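Local coordinates for putative iron-uptake ABC transport system,periplasmic iron-binding protein (Campylobacter jejuni, PDB 3E13), which binds ferric iron and probably delivers it, in the periplasm, to an ABC transporter for uptake into the cell, at residues A[49-54]-A[241-246]. Numbering follows the deposited sequence.
Sequences SNSPAD and TKSSKN
Asp54 lays its carboxylate between Ser244 and Asn246; chi1 -63° sets CG beside the backbone N, anti to the carbonyl carbon. Two strong protein donors grip OD1: Ser244 OG at 2.8 Å from the anti side, close to the carboxylate plane, and Asn246 N at 3.0 Å from above that plane; Lys245 N adds a weak bond, and a water donates to it too. OD2 takes the amide of Asn246 on its syn side, ND2 to OD2 2.9 Å and nearly straight at 176°, with the carboxylate and amide planes 59° apart. Asn5 N also donates to OD2, tying the group to strand 3-8. Beside it, the carbonyl O of Ala53 receives two hydroxyls from the same face: Ser243 OG at 2.8 Å is moderately tilted from its plane, whereas Thr241 OG1 at 2.7 Å stands well above it. Ser243 CB packs on Ser51 CB at 3.7 Å. Ser51 OG accepts from Ala53 N in an ST turn and bonds Glu47. Thr241 N donates to Asp54 O, next to the antiparallel pairing of strands 55-58 and 233-241. The type I turn Thr241 to Ser244 and the residues leading to helix 247-257 join the loop entering strand 55-58 in a periplasmic-binding-protein lobe, away from the iron site.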
loop_
_atom_site.group_PDB
_atom_site.type_symbol
_atom_site.label_atom_id
_atom_site.label_comp_id
_atom_site.label_asym_id
_atom_site.label_seq_id
_atom_site.Cartn_x
_atom_site.Cartn_y
_atom_site.Cartn_z
ATOM N N SER A 49 -24.945 -10.478 -1.472
ATOM C CA SER A 49 -25.813 -9.718 -0.588
ATOM C C SER A 49 -25.936 -10.329 0.801
ATOM O O SER A 49 -26.247 -9.616 1.770
ATOM C CB SER A 49 -27.194 -9.529 -1.240
ATOM O OG SER A 49 -27.860 -10.761 -1.347
ATOM N N ASN A 50 -25.641 -11.622 0.904
ATOM C CA ASN A 50 -25.665 -12.357 2.167
ATOM C C ASN A 50 -24.455 -12.160 3.039
ATOM O O ASN A 50 -24.417 -12.664 4.150
ATOM C CB ASN A 50 -25.800 -13.856 1.908
ATOM C CG ASN A 50 -27.211 -14.234 1.512
ATOM O OD1 ASN A 50 -27.496 -14.479 0.345
ATOM N ND2 ASN A 50 -28.107 -14.285 2.502
ATOM N N SER A 51 -23.431 -11.482 2.536
ATOM C CA SER A 51 -22.232 -11.329 3.322
ATOM C C SER A 51 -22.553 -10.579 4.616
ATOM O O SER A 51 -23.303 -9.607 4.593
ATOM C CB SER A 51 -21.187 -10.525 2.581
ATOM O OG SER A 51 -19.978 -10.560 3.286
ATOM N N PRO A 52 -21.983 -11.010 5.727
ATOM C CA PRO A 52 -22.070 -10.195 6.955
ATOM C C PRO A 52 -21.202 -8.935 6.866
ATOM O O PRO A 52 -21.356 -8.060 7.696
ATOM C CB PRO A 52 -21.523 -11.103 8.047
ATOM C CG PRO A 52 -21.230 -12.426 7.433
ATOM C CD PRO A 52 -21.296 -12.289 5.947
ATOM N N ALA A 53 -20.232 -8.904 5.944
ATOM C CA ALA A 53 -19.341 -7.729 5.875
ATOM C C ALA A 53 -20.080 -6.427 5.847
ATOM O O ALA A 53 -21.069 -6.236 5.115
ATOM C CB ALA A 53 -18.428 -7.817 4.651
ATOM N N ASP A 54 -19.545 -5.449 6.593
ATOM C CA ASP A 54 -19.943 -4.064 6.523
ATOM C C ASP A 54 -18.885 -3.151 5.876
ATOM O O ASP A 54 -19.228 -2.151 5.257
ATOM C CB ASP A 54 -20.186 -3.505 7.932
ATOM C CG ASP A 54 -21.310 -4.200 8.642
ATOM O OD1 ASP A 54 -22.443 -4.130 8.131
ATOM O OD2 ASP A 54 -21.116 -4.848 9.673
ATOM N N THR A 241 -19.414 -1.977 2.258
ATOM C CA THR A 241 -19.900 -2.996 1.329
ATOM C C THR A 241 -21.387 -2.837 1.043
ATOM O O THR A 241 -22.159 -2.389 1.905
ATOM C CB THR A 241 -19.632 -4.387 1.853
ATOM O OG1 THR A 241 -20.150 -4.521 3.186
ATOM C CG2 THR A 241 -18.161 -4.637 1.978
ATOM N N LYS A 242 -21.780 -3.230 -0.165
ATOM C CA LYS A 242 -23.182 -3.218 -0.559
ATOM C C LYS A 242 -23.996 -4.160 0.370
ATOM O O LYS A 242 -25.190 -3.944 0.581
ATOM C CB LYS A 242 -23.290 -3.685 -2.027
ATOM C CG LYS A 242 -24.655 -3.676 -2.620
ATOM C CD LYS A 242 -24.569 -3.904 -4.120
ATOM C CE LYS A 242 -24.015 -2.747 -4.925
ATOM N NZ LYS A 242 -23.889 -3.251 -6.377
ATOM N N SER A 243 -23.326 -5.139 0.962
ATOM C CA SER A 243 -23.948 -6.126 1.842
ATOM C C SER A 243 -24.185 -5.616 3.251
ATOM O O SER A 243 -24.888 -6.249 4.039
ATOM C CB SER A 243 -23.064 -7.371 1.952
ATOM O OG SER A 243 -21.789 -7.097 2.529
ATOM N N SER A 244 -23.554 -4.486 3.587
ATOM C CA SER A 244 -23.638 -3.930 4.935
ATOM C C SER A 244 -25.048 -3.772 5.480
ATOM O O SER A 244 -25.893 -3.073 4.854
ATOM C CB SER A 244 -22.984 -2.527 4.985
ATOM O OG SER A 244 -23.054 -2.109 6.319
ATOM N N LYS A 245 -25.280 -4.416 6.645
ATOM C CA LYS A 245 -26.536 -4.245 7.369
ATOM C C LYS A 245 -26.357 -3.362 8.604
ATOM O O LYS A 245 -27.366 -3.012 9.243
ATOM C CB LYS A 245 -27.143 -5.612 7.779
ATOM C CG LYS A 245 -27.479 -6.553 6.590
ATOM C CD LYS A 245 -28.494 -5.974 5.631
ATOM C CE LYS A 245 -29.625 -7.000 5.222
ATOM N NZ LYS A 245 -31.038 -6.447 5.385
ATOM N N ASN A 246 -25.110 -3.013 8.929
ATOM C CA ASN A 246 -24.795 -2.115 10.043
ATOM C C ASN A 246 -24.226 -0.823 9.452
ATOM O O ASN A 246 -23.112 -0.460 9.761
ATOM C CB ASN A 246 -23.795 -2.787 10.971
ATOM C CG ASN A 246 -24.287 -4.153 11.495
ATOM O OD1 ASN A 246 -25.354 -4.231 12.117
ATOM N ND2 ASN A 246 -23.515 -5.194 11.265
HETATM O O HOH W 1 -27.645 -7.057 2.750
HETATM O O HOH W 2 -26.007 -8.856 4.666
HETATM O O HOH W 3 -23.749 -6.594 7.848
#